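Local coordinates for protein glucosamine kinase (Streptacidiphilus jiangxiensis, PDB 6HWJ) that catalyses the ATP-dependent phosphorylation of D-glucosamine to D-glucosamine 6-phosphate, with magnesium as cofactor and weaker activity on glucose, at residues L35-D40 / L170-G175; V47-S52 / V136-E141; L337-M342 / R374-A379. All coordinates share one frame; numbering follows the deposited sequence.

In the fold
Read from the N terminus, after the short helix 5-11 the chain forms the antiparallel hairpin of strands 34-42 and 45-51, and both of its strands start a long-range contact. Strand 45-51 meets the short strand 137-138 and the loop after it in interaction 2, closing a loop of 83 residues. Interaction 1 closes later, when the end of strand 166-172 returns to strand 34-42, so interaction 2 is nested within it. The two centres lie about 9 Å apart, and the Asp36-Arg51 salt bridge joins them directly. Interaction 3 follows in series: helices 335-356 and 362-386 pack in the helical part, on the opposite side of the chain's centre, about 38 Å from interaction 1, centre to centre.

Interaction 1: L35-D40 / L170-G175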
ATOM      1  N   LEU A  35     -26.226 -13.155   7.711  1.00 29.29           N
ATOM      2  CA  LEU A  35     -25.062 -13.067   8.574  1.00 30.06           C
ATOM      3  C   LEU A  35     -24.259 -14.361   8.459  1.00 31.93           C
ATOM      4  O   LEU A  35     -24.754 -15.438   8.803  1.00 35.03           O
ATOM      5  CB  LEU A  35     -25.491 -12.808  10.012  1.00 28.21           C
ATOM      6  CG  LEU A  35     -24.400 -12.578  11.052  1.00 29.64           C
ATOM      7  CD1 LEU A  35     -23.529 -11.376  10.661  1.00 26.95           C
ATOM      8  CD2 LEU A  35     -25.035 -12.353  12.426  1.00 32.78           C
ATOM      9  N   ASP A  36     -23.027 -14.252   7.964  1.00 31.92           N
ATOM     10  CA  ASP A  36     -22.159 -15.415   7.806  1.00 33.59           C
ATOM     11  C   ASP A  36     -21.303 -15.677   9.038  1.00 33.58           C
ATOM     12  O   ASP A  36     -20.956 -16.834   9.317  1.00 35.23           O
ATOM     13  CB  ASP A  36     -21.243 -15.234   6.594  1.00 34.05           C
ATOM     14  CG  ASP A  36     -21.945 -15.525   5.275  1.00 43.58           C
ATOM     15  OD1 ASP A  36     -23.067 -16.080   5.291  1.00 45.19           O
ATOM     16  OD2 ASP A  36     -21.371 -15.195   4.222  1.00 46.38           O
ATOM     17  N   ALA A  37     -20.933 -14.631   9.773  1.00 33.36           N
ATOM     18  CA  ALA A  37     -20.077 -14.787  10.942  1.00 29.20           C
ATOM     19  C   ALA A  37     -20.218 -13.540  11.788  1.00 28.59           C
ATOM     20  O   ALA A  37     -20.468 -12.450  11.268  1.00 27.65           O
ATOM     21  CB  ALA A  37     -18.609 -15.005  10.536  1.00 30.73           C
ATOM     22  N   LEU A  38     -20.031 -13.705  13.100  1.00 30.78           N
ATOM     23  CA  LEU A  38     -20.309 -12.634  14.057  1.00 32.73           C
ATOM     24  C   LEU A  38     -19.337 -12.744  15.222  1.00 31.04           C
ATOM     25  O   LEU A  38     -19.286 -13.778  15.901  1.00 29.81           O
ATOM     26  CB  LEU A  38     -21.758 -12.740  14.534  1.00 34.26           C
ATOM     27  CG  LEU A  38     -22.376 -11.599  15.354  1.00 35.41           C
ATOM     28  CD1 LEU A  38     -21.722 -11.490  16.733  1.00 33.99           C
ATOM     29  CD2 LEU A  38     -22.275 -10.297  14.580  1.00 31.77           C
ATOM     30  N   LEU A  39     -18.545 -11.698  15.426  1.00 28.75           N
ATOM     31  CA  LEU A  39     -17.690 -11.560  16.583  1.00 27.47           C
ATOM     32  C   LEU A  39     -18.382 -10.640  17.585  1.00 29.67           C
ATOM     33  O   LEU A  39     -18.544  -9.446  17.328  1.00 29.40           O
ATOM     34  CB  LEU A  39     -16.329 -11.000  16.199  1.00 26.52           C
ATOM     35  CG  LEU A  39     -15.401 -10.718  17.404  1.00 31.01           C
ATOM     36  CD1 LEU A  39     -15.011 -12.020  18.085  1.00 33.85           C
ATOM     37  CD2 LEU A  39     -14.177  -9.959  16.947  1.00 31.84           C
ATOM     38  N   ASP A  40     -18.796 -11.198  18.718  1.00 30.68           N
ATOM     39  CA  ASP A  40     -19.506 -10.437  19.744  1.00 30.78           C
ATOM     40  C   ASP A  40     -18.490  -9.657  20.569  1.00 31.81           C
ATOM     41  O   ASP A  40     -17.576 -10.248  21.159  1.00 31.76           O
ATOM     42  CB  ASP A  40     -20.317 -11.387  20.611  1.00 36.36           C
ATOM     43  CG  ASP A  40     -21.273 -10.656  21.556  1.00 43.41           C
ATOM     44  OD1 ASP A  40     -20.977  -9.517  21.973  1.00 40.40           O
ATOM     45  OD2 ASP A  40     -22.335 -11.249  21.870  1.00 51.37           O
ATOM     46  N   LEU A 170      -7.789  -7.971  13.262  1.00 24.11           N
ATOM     47  CA  LEU A 170      -8.930  -8.880  13.255  1.00 24.06           C
ATOM     48  C   LEU A 170      -9.044  -9.490  11.868  1.00 24.23           C
ATOM     49  O   LEU A 170      -9.195  -8.761  10.878  1.00 23.99           O
ATOM     50  CB  LEU A 170     -10.224  -8.161  13.616  1.00 23.85           C
ATOM     51  CG  LEU A 170     -11.499  -8.998  13.474  1.00 24.61           C
ATOM     52  CD1 LEU A 170     -11.431 -10.214  14.409  1.00 25.14           C
ATOM     53  CD2 LEU A 170     -12.750  -8.182  13.745  1.00 28.26           C
ATOM     54  N   THR A 171      -8.959 -10.821  11.800  1.00 27.31           N
ATOM     55  CA  THR A 171      -9.055 -11.527  10.532  1.00 27.01           C
ATOM     56  C   THR A 171     -10.071 -12.656  10.626  1.00 29.81           C
ATOM     57  O   THR A 171     -10.410 -13.138  11.713  1.00 28.50           O
ATOM     58  CB  THR A 171      -7.692 -12.102  10.097  1.00 28.19           C
ATOM     59  OG1 THR A 171      -7.229 -13.017  11.099  1.00 26.01           O
ATOM     60  CG2 THR A 171      -6.681 -10.981   9.907  1.00 30.21           C
ATOM     61  N   LEU A 172     -10.555 -13.059   9.460  1.00 27.20           N
ATOM     62  CA  LEU A 172     -11.463 -14.171   9.308  1.00 29.80           C
ATOM     63  C   LEU A 172     -10.643 -15.357   8.822  1.00 33.51           C
ATOM     64  O   LEU A 172      -9.942 -15.249   7.815  1.00 37.62           O
ATOM     65  CB  LEU A 172     -12.570 -13.820   8.317  1.00 34.96           C
ATOM     66  CG  LEU A 172     -13.749 -14.786   8.140  1.00 36.59           C
ATOM     67  CD1 LEU A 172     -14.704 -14.740   9.307  1.00 34.41           C
ATOM     68  CD2 LEU A 172     -14.467 -14.432   6.841  1.00 38.76           C
ATOM     69  N   ALA A 173     -10.706 -16.461   9.549  1.00 35.01           N
ATOM     70  CA  ALA A 173      -9.858 -17.620   9.273  1.00 40.89           C
ATOM     71  C   ALA A 173     -10.463 -18.392   8.106  1.00 40.70           C
ATOM     72  O   ALA A 173     -11.385 -19.183   8.284  1.00 42.03           O
ATOM     73  CB  ALA A 173      -9.729 -18.508  10.509  1.00 44.21           C
ATOM     74  N   GLU A 174      -9.947 -18.149   6.913  1.00 45.53           N
ATOM     75  CA  GLU A 174     -10.413 -18.838   5.715  1.00 54.71           C
ATOM     76  C   GLU A 174      -9.437 -18.549   4.583  1.00 58.06           C
ATOM     77  O   GLU A 174      -8.655 -17.596   4.641  1.00 57.32           O
ATOM     78  CB  GLU A 174     -11.829 -18.401   5.324  1.00 53.45           C
ATOM     79  CG  GLU A 174     -11.915 -16.923   4.938  1.00 53.01           C
ATOM     80  CD  GLU A 174     -13.200 -16.586   4.208  1.00 53.03           C
ATOM     81  OE1 GLU A 174     -14.295 -16.832   4.777  1.00 55.00           O
ATOM     82  OE2 GLU A 174     -13.108 -16.107   3.053  1.00 50.42           O
ATOM     83  N   GLY A 175      -9.499 -19.384   3.549  1.00 61.68           N
ATOM     84  CA  GLY A 175      -8.683 -19.171   2.373  1.00 60.93           C
ATOM     85  C   GLY A 175      -7.208 -19.421   2.635  1.00 59.25           C
ATOM     86  O   GLY A 175      -6.798 -19.928   3.675  1.00 55.35           O
TER
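Leu39 and Leu170 meet tip to tip between two beta-sheets, and a second, smaller pair, Ala37 with Leu172, repeats the contact two residues along each strand. Leu39 can be followed outward from its backbone. Its CB points toward segment 170-175 but still lies short of touching it. CG, set anti to the backbone N (chi1 175°), carries the side chain straight on, and CD2 makes the contact: it lies 3.7 Å from Leu170 CD1 and 3.9 Å from Leu170 CD2, and so rests against the fork of the opposing leucine. CD1 is the branch that turns away from Leu170.

At the second pair the reach is unequal. Ala37 offers only its CB, directed at the other segment, whereas the CB of Leu172 points aside and its longer side chain has to cover the difference, bringing CD1 to 4.1 Å from Ala37 CB. The backbones stay well apart, with 8.8 Å between Ala37 CA and Leu172 CA, so this is packing of one sheet on another through side chains. A classic beta bulge includes the touching residue Ala37: Asp36 and Ala37 together face Val49 on the neighbouring strand.

Phe98 of strand 98-102 touches Ala37, Leu39 and Leu170, while Leu181 of strand 179-186 packs against both Leu170 and Leu172. On the hairpin side, Val47 of strand 45-51 adds to the cover of Leu170, and helix 5-11 packs through Trp5 against Leu35, Leu38 and Asp40 of strand 34-42.

Interaction 2: V47-S52 / V136-E141; sequences VGVVRS and VRLPAE
Val49 and Leu138 cross at about a right angle where strand 45-51, inside an antiparallel sheet, passes the short, weakly bonded strand 137-138. Both strands belong to that sheet and pair with strand 57-65, so the contact spans an intervening strand instead of joining direct neighbours. The touching atoms are methyls, Val49 CG1 and Leu138 CD1, 4.0 Å apart. Leu138 aims its CB at the other segment, whereas Val49 lies across the line of approach and presents one branch. Val179 and Leu181 of the second sheet pack on Leu138, and Leu181 also on Val49, which makes this a buried apolar patch between the sheets.

Farther along, Arg51 and Glu141 also cross nearly perpendicularly, with their guanidinium and carboxylate planes 49° apart. The arginine chain runs extended until it bends at chi3 (-60°), which swings its end toward Glu141. Glu141 OE1 comes to the guanidinium edge, near its plane, but the salt bridge with Arg51 NH2 is long at 3.8 Å. The stronger partner of that nitrogen is Asp36 OD2 on strand 34-42, so Glu141 probably adds a weaker electrostatic pull from the solvent-exposed side. A water also bridges the segments: its oxygen accepts from Arg51 NH1 at 2.7 Å and from the backbone Glu141 N at 2.9 Å.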
ATOM      1  N   VAL A  47     -18.857  -7.321  15.325  1.00 24.94           N
ATOM      2  CA  VAL A  47     -18.346  -7.260  13.964  1.00 23.92           C
ATOM      3  C   VAL A  47     -19.007  -8.384  13.188  1.00 25.82           C
ATOM      4  O   VAL A  47     -18.882  -9.559  13.557  1.00 28.54           O
ATOM      5  CB  VAL A  47     -16.829  -7.392  13.902  1.00 23.63           C
ATOM      6  CG1 VAL A  47     -16.354  -7.156  12.446  1.00 26.11           C
ATOM      7  CG2 VAL A  47     -16.132  -6.402  14.843  1.00 26.83           C
ATOM      8  N   GLY A  48     -19.731  -8.027  12.137  1.00 26.71           N
ATOM      9  CA  GLY A  48     -20.429  -8.987  11.320  1.00 25.46           C
ATOM     10  C   GLY A  48     -19.736  -9.120   9.975  1.00 28.87           C
ATOM     11  O   GLY A  48     -19.198  -8.145   9.449  1.00 27.34           O
ATOM     12  N   VAL A  49     -19.727 -10.337   9.453  1.00 28.63           N
ATOM     13  CA  VAL A  49     -19.430 -10.621   8.058  1.00 28.80           C
ATOM     14  C   VAL A  49     -20.764 -10.939   7.406  1.00 29.38           C
ATOM     15  O   VAL A  49     -21.394 -11.955   7.724  1.00 27.40           O
ATOM     16  CB  VAL A  49     -18.436 -11.778   7.917  1.00 30.16           C
ATOM     17  CG1 VAL A  49     -18.245 -12.121   6.453  1.00 31.83           C
ATOM     18  CG2 VAL A  49     -17.105 -11.412   8.580  1.00 28.50           C
ATOM     19  N   VAL A  50     -21.229 -10.042   6.543  1.00 28.87           N
ATOM     20  CA  VAL A  50     -22.591 -10.064   6.037  1.00 29.69           C
ATOM     21  C   VAL A  50     -22.543 -10.258   4.532  1.00 29.12           C
ATOM     22  O   VAL A  50     -21.685  -9.697   3.841  1.00 31.94           O
ATOM     23  CB  VAL A  50     -23.362  -8.786   6.410  1.00 28.52           C
ATOM     24  CG1 VAL A  50     -24.792  -8.833   5.915  1.00 31.91           C
ATOM     25  CG2 VAL A  50     -23.320  -8.589   7.929  1.00 28.68           C
ATOM     26  N   ARG A  51     -23.464 -11.065   4.038  1.00 28.68           N
ATOM     27  CA  ARG A  51     -23.635 -11.300   2.607  1.00 35.06           C
ATOM     28  C   ARG A  51     -24.927 -10.645   2.148  1.00 33.57           C
ATOM     29  O   ARG A  51     -25.995 -10.890   2.727  1.00 34.16           O
ATOM     30  CB  ARG A  51     -23.641 -12.800   2.328  1.00 43.89           C
ATOM     31  CG  ARG A  51     -23.442 -13.195   0.898  1.00 61.89           C
ATOM     32  CD  ARG A  51     -23.489 -14.721   0.760  1.00 75.98           C
ATOM     33  NE  ARG A  51     -22.446 -15.375   1.552  1.00 86.59           N
ATOM     34  CZ  ARG A  51     -21.339 -15.923   1.045  1.00 96.05           C
ATOM     35  NH1 ARG A  51     -21.112 -15.910  -0.265  1.00 99.23           N
ATOM     36  NH2 ARG A  51     -20.460 -16.495   1.855  1.00 98.76           N
ATOM     37  N   SER A  52     -24.831  -9.798   1.128  1.00 31.12           N
ATOM     38  CA  SER A  52     -26.033  -9.323   0.469  1.00 32.89           C
ATOM     39  C   SER A  52     -26.526 -10.386  -0.535  1.00 36.11           C
ATOM     40  O   SER A  52     -25.838 -11.366  -0.841  1.00 37.56           O
ATOM     41  CB  SER A  52     -25.766  -7.979  -0.211  1.00 33.04           C
ATOM     42  OG  SER A  52     -24.498  -7.945  -0.838  1.00 32.77           O
ATOM     43  N   VAL A 136     -14.320  -2.929   4.389  1.00 30.51           N
ATOM     44  CA  VAL A 136     -15.727  -2.760   4.025  1.00 33.84           C
ATOM     45  C   VAL A 136     -16.113  -3.921   3.113  1.00 35.53           C
ATOM     46  O   VAL A 136     -16.705  -4.915   3.558  1.00 34.48           O
ATOM     47  CB  VAL A 136     -15.964  -1.397   3.363  1.00 37.22           C
ATOM     48  CG1 VAL A 136     -17.420  -1.257   2.922  1.00 38.54           C
ATOM     49  CG2 VAL A 136     -15.592  -0.282   4.319  1.00 37.35           C
ATOM     50  N   ARG A 137     -15.753  -3.825   1.841  1.00 37.96           N
ATOM     51  CA  ARG A 137     -16.015  -4.912   0.902  1.00 40.01           C
ATOM     52  C   ARG A 137     -14.950  -5.986   1.079  1.00 32.15           C
ATOM     53  O   ARG A 137     -13.761  -5.688   1.153  1.00 29.87           O
ATOM     54  CB  ARG A 137     -16.026  -4.377  -0.532  1.00 55.13           C
ATOM     55  CG  ARG A 137     -16.338  -5.411  -1.591  1.00 70.29           C
ATOM     56  CD  ARG A 137     -17.747  -5.960  -1.458  1.00 82.71           C
ATOM     57  NE  ARG A 137     -18.060  -6.892  -2.541  1.00 93.23           N
ATOM     58  CZ  ARG A 137     -18.556  -6.535  -3.724  1.00100.52           C
ATOM     59  NH1 ARG A 137     -18.802  -5.258  -3.993  1.00101.96           N
ATOM     60  NH2 ARG A 137     -18.807  -7.459  -4.641  1.00104.18           N
ATOM     61  N   LEU A 138     -15.384  -7.230   1.171  1.00 33.38           N
ATOM     62  CA  LEU A 138     -14.485  -8.369   1.298  1.00 33.57           C
ATOM     63  C   LEU A 138     -14.449  -9.163  -0.004  1.00 38.28           C
ATOM     64  O   LEU A 138     -15.387  -9.110  -0.804  1.00 35.99           O
ATOM     65  CB  LEU A 138     -14.950  -9.298   2.425  1.00 32.12           C
ATOM     66  CG  LEU A 138     -14.947  -8.693   3.837  1.00 32.18           C
ATOM     67  CD1 LEU A 138     -15.655  -9.619   4.811  1.00 31.20           C
ATOM     68  CD2 LEU A 138     -13.508  -8.393   4.294  1.00 31.53           C
ATOM     69  N   PRO A 139     -13.401  -9.945  -0.230  1.00 38.59           N
ATOM     70  CA  PRO A 139     -13.432 -10.905  -1.343  1.00 41.42           C
ATOM     71  C   PRO A 139     -14.427 -12.024  -1.079  1.00 43.30           C
ATOM     72  O   PRO A 139     -14.894 -12.232   0.049  1.00 40.25           O
ATOM     73  CB  PRO A 139     -11.993 -11.434  -1.404  1.00 42.68           C
ATOM     74  CG  PRO A 139     -11.441 -11.209  -0.031  1.00 41.31           C
ATOM     75  CD  PRO A 139     -12.119  -9.961   0.502  1.00 39.16           C
ATOM     76  N   ALA A 140     -14.770 -12.744  -2.152  1.00 42.49           N
ATOM     77  CA  ALA A 140     -15.562 -13.956  -2.007  1.00 44.80           C
ATOM     78  C   ALA A 140     -14.837 -14.951  -1.102  1.00 44.75           C
ATOM     79  O   ALA A 140     -13.624 -14.893  -0.917  1.00 40.90           O
ATOM     80  CB  ALA A 140     -15.828 -14.591  -3.373  1.00 47.57           C
ATOM     81  N   GLU A 141     -15.601 -15.877  -0.533  1.00 49.81           N
ATOM     82  CA  GLU A 141     -15.032 -16.816   0.428  1.00 53.98           C
ATOM     83  C   GLU A 141     -13.951 -17.659  -0.233  1.00 53.56           C
ATOM     84  O   GLU A 141     -14.142 -18.190  -1.329  1.00 54.04           O
ATOM     85  CB  GLU A 141     -16.127 -17.712   1.007  1.00 62.97           C
ATOM     86  CG  GLU A 141     -15.670 -18.572   2.175  1.00 67.86           C
ATOM     87  CD  GLU A 141     -16.822 -19.305   2.844  1.00 74.09           C
ATOM     88  OE1 GLU A 141     -17.929 -19.349   2.256  1.00 75.75           O
ATOM     89  OE2 GLU A 141     -16.620 -19.831   3.960  1.00 75.50           O
TER
HETATM   90  O   HOH W   1     -18.447 -16.033  -0.857  1.00 57.02           O

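Interaction 3: L337-M342 / R374-A379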
ATOM      1  N   LEU A 337      11.073  -5.107  -6.952  1.00 26.08           N
ATOM      2  CA  LEU A 337       9.925  -4.294  -7.320  1.00 25.62           C
ATOM      3  C   LEU A 337       9.739  -3.123  -6.357  1.00 24.92           C
ATOM      4  O   LEU A 337       9.535  -1.977  -6.783  1.00 25.36           O
ATOM      5  CB  LEU A 337       8.663  -5.163  -7.362  1.00 27.76           C
ATOM      6  CG  LEU A 337       7.380  -4.385  -7.664  1.00 31.67           C
ATOM      7  CD1 LEU A 337       7.383  -3.894  -9.114  1.00 30.60           C
ATOM      8  CD2 LEU A 337       6.134  -5.258  -7.406  1.00 38.71           C
ATOM      9  N   ASP A 338       9.792  -3.385  -5.044  1.00 27.47           N
ATOM     10  CA  ASP A 338       9.730  -2.281  -4.082  1.00 23.23           C
ATOM     11  C   ASP A 338      10.911  -1.345  -4.274  1.00 27.40           C
ATOM     12  O   ASP A 338      10.780  -0.119  -4.128  1.00 28.18           O
ATOM     13  CB  ASP A 338       9.723  -2.787  -2.639  1.00 25.16           C
ATOM     14  CG  ASP A 338       8.425  -3.487  -2.242  1.00 26.96           C
ATOM     15  OD1 ASP A 338       7.367  -3.281  -2.884  1.00 25.52           O
ATOM     16  OD2 ASP A 338       8.478  -4.242  -1.243  1.00 27.97           O
ATOM     17  N   VAL A 339      12.092  -1.911  -4.544  1.00 28.94           N
ATOM     18  CA  VAL A 339      13.301  -1.098  -4.692  1.00 27.52           C
ATOM     19  C   VAL A 339      13.117  -0.092  -5.815  1.00 27.07           C
ATOM     20  O   VAL A 339      13.362   1.105  -5.632  1.00 26.02           O
ATOM     21  CB  VAL A 339      14.526  -1.993  -4.937  1.00 29.15           C
ATOM     22  CG1 VAL A 339      15.706  -1.171  -5.371  1.00 29.82           C
ATOM     23  CG2 VAL A 339      14.862  -2.807  -3.690  1.00 30.35           C
ATOM     24  N   VAL A 340      12.659  -0.558  -6.988  1.00 29.03           N
ATOM     25  CA  VAL A 340      12.520   0.347  -8.119  1.00 28.00           C
ATOM     26  C   VAL A 340      11.376   1.317  -7.894  1.00 24.37           C
ATOM     27  O   VAL A 340      11.414   2.451  -8.382  1.00 27.36           O
ATOM     28  CB  VAL A 340      12.336  -0.420  -9.446  1.00 29.48           C
ATOM     29  CG1 VAL A 340      13.549  -1.296  -9.727  1.00 29.68           C
ATOM     30  CG2 VAL A 340      11.043  -1.223  -9.451  1.00 32.03           C
ATOM     31  N   GLY A 341      10.334   0.893  -7.197  1.00 26.69           N
ATOM     32  CA  GLY A 341       9.254   1.822  -6.851  1.00 26.69           C
ATOM     33  C   GLY A 341       9.769   3.022  -6.067  1.00 27.30           C
ATOM     34  O   GLY A 341       9.426   4.167  -6.365  1.00 24.42           O
ATOM     35  N   MET A 342      10.635   2.783  -5.090  1.00 27.18           N
ATOM     36  CA  MET A 342      11.140   3.882  -4.270  1.00 28.11           C
ATOM     37  C   MET A 342      12.190   4.701  -5.010  1.00 26.03           C
ATOM     38  O   MET A 342      12.158   5.932  -4.950  1.00 27.07           O
ATOM     39  CB  MET A 342      11.700   3.355  -2.945  1.00 27.19           C
ATOM     40  CG  MET A 342      12.039   4.445  -1.945  1.00 30.13           C
ATOM     41  SD  MET A 342      10.632   5.523  -1.563  1.00 29.80           S
ATOM     42  CE  MET A 342       9.602   4.423  -0.595  1.00 25.79           C
ATOM     43  N   ARG A 374      21.888   6.227  -5.688  1.00 32.60           N
ATOM     44  CA  ARG A 374      23.047   5.505  -5.188  1.00 36.46           C
ATOM     45  C   ARG A 374      23.019   5.382  -3.663  1.00 34.76           C
ATOM     46  O   ARG A 374      23.324   4.307  -3.120  1.00 30.06           O
ATOM     47  CB  ARG A 374      24.324   6.203  -5.650  1.00 47.78           C
ATOM     48  CG  ARG A 374      25.623   5.568  -5.140  1.00 63.18           C
ATOM     49  CD  ARG A 374      25.667   4.069  -5.422  1.00 77.88           C
ATOM     50  NE  ARG A 374      25.407   3.769  -6.829  1.00 89.05           N
ATOM     51  CZ  ARG A 374      25.073   2.570  -7.295  1.00 96.38           C
ATOM     52  NH1 ARG A 374      24.855   2.403  -8.591  1.00 99.54           N
ATOM     53  NH2 ARG A 374      24.952   1.540  -6.468  1.00 98.63           N
ATOM     54  N   SER A 375      22.652   6.464  -2.957  1.00 33.46           N
ATOM     55  CA  SER A 375      22.568   6.404  -1.500  1.00 36.11           C
ATOM     56  C   SER A 375      21.548   5.369  -1.043  1.00 32.39           C
ATOM     57  O   SER A 375      21.797   4.627  -0.088  1.00 32.96           O
ATOM     58  CB  SER A 375      22.206   7.781  -0.920  1.00 37.03           C
ATOM     59  OG  SER A 375      23.158   8.767  -1.289  1.00 41.35           O
ATOM     60  N   PHE A 376      20.385   5.327  -1.695  1.00 28.06           N
ATOM     61  CA  PHE A 376      19.360   4.357  -1.341  1.00 30.26           C
ATOM     62  C   PHE A 376      19.859   2.935  -1.530  1.00 27.74           C
ATOM     63  O   PHE A 376      19.777   2.112  -0.616  1.00 29.22           O
ATOM     64  CB  PHE A 376      18.099   4.587  -2.186  1.00 28.36           C
ATOM     65  CG  PHE A 376      17.006   3.596  -1.916  1.00 27.22           C
ATOM     66  CD1 PHE A 376      17.012   2.355  -2.527  1.00 27.49           C
ATOM     67  CD2 PHE A 376      15.978   3.903  -1.036  1.00 26.99           C
ATOM     68  CE1 PHE A 376      16.024   1.437  -2.259  1.00 28.87           C
ATOM     69  CE2 PHE A 376      14.972   3.002  -0.796  1.00 27.69           C
ATOM     70  CZ  PHE A 376      15.003   1.757  -1.390  1.00 28.47           C
ATOM     71  N   LEU A 377      20.367   2.622  -2.730  1.00 31.68           N
ATOM     72  CA  LEU A 377      20.819   1.265  -3.024  1.00 33.69           C
ATOM     73  C   LEU A 377      21.967   0.826  -2.117  1.00 34.81           C
ATOM     74  O   LEU A 377      21.996  -0.323  -1.658  1.00 32.42           O
ATOM     75  CB  LEU A 377      21.245   1.176  -4.490  1.00 36.39           C
ATOM     76  CG  LEU A 377      20.123   1.216  -5.517  1.00 39.94           C
ATOM     77  CD1 LEU A 377      20.691   1.275  -6.924  1.00 42.68           C
ATOM     78  CD2 LEU A 377      19.197   0.010  -5.364  1.00 42.92           C
ATOM     79  N   ASP A 378      22.943   1.710  -1.875  1.00 34.03           N
ATOM     80  CA  ASP A 378      24.056   1.351  -0.997  1.00 35.83           C
ATOM     81  C   ASP A 378      23.564   1.023   0.409  1.00 31.58           C
ATOM     82  O   ASP A 378      23.947   0.001   0.996  1.00 29.47           O
ATOM     83  CB  ASP A 378      25.084   2.482  -0.963  1.00 46.89           C
ATOM     84  CG  ASP A 378      25.844   2.616  -2.267  1.00 62.05           C
ATOM     85  OD1 ASP A 378      25.648   1.773  -3.173  1.00 67.29           O
ATOM     86  OD2 ASP A 378      26.640   3.567  -2.392  1.00 69.24           O
ATOM     87  N   ALA A 379      22.701   1.879   0.965  1.00 28.66           N
ATOM     88  CA  ALA A 379      22.140   1.609   2.285  1.00 28.35           C
ATOM     89  C   ALA A 379      21.315   0.333   2.280  1.00 27.87           C
ATOM     90  O   ALA A 379      21.402  -0.481   3.206  1.00 28.20           O
ATOM     91  CB  ALA A 379      21.298   2.803   2.737  1.00 28.81           C
TER
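The ring of Phe376 and the side chain of Met342 make the closest approach between segments 337-342 and 374-379. Met342 CG lies 3.5 Å from Phe376 CE2, with Met342 CB only a little farther from the same atom at 3.9 Å. The methionine therefore meets the ring with the root of its chain, and not with its sulfur. Its CB heads toward the other helix, but the bends at chi2 (56°) and chi3 (71°) turn SD and CE back, and Phe301 and Val303 in nearby loops touch this side chain. The CB of Phe376 is directed at segment 337-342, and the side chain crosses that of the methionine at about a right angle. At the CE1 side of the Phe376 ring, obliquely and on the same side of its plane as Met342 CG, Val339 CG1 approaches CE1 at 4.1 Å.

These two helices follow each other in the chain and run nearly antiparallel, 154° between their directions, as a helical hairpin in the largely helical C-terminal part. The axes of the short segments come no closer than 11.1 Å, a wide spacing that the large Phe376 ring helps to bridge. Helix 212-234 adds Thr226 against that ring. The Met342 side chain lies about 6 Å from that of Gln305, a magnesium ligand, and about 11 Å from a bound magnesium ion, so this end of the contact lies toward the metal site without touching it.

Toward the surface the packing thins. Leu377, only partly buried, brings CD2 to 3.7 Å from Val339 CG1, crossing it at about a right angle, and covers far less area than Phe376. One helical turn apart on the exposed side of helix 362-386, Arg374 and Asp378 form a salt bridge whose hydrogen bond is weak, 3.4 Å from Arg374 NH2 to Asp378 OD1, with the oxygen in the guanidinium plane and the arginine itself poorly ordered.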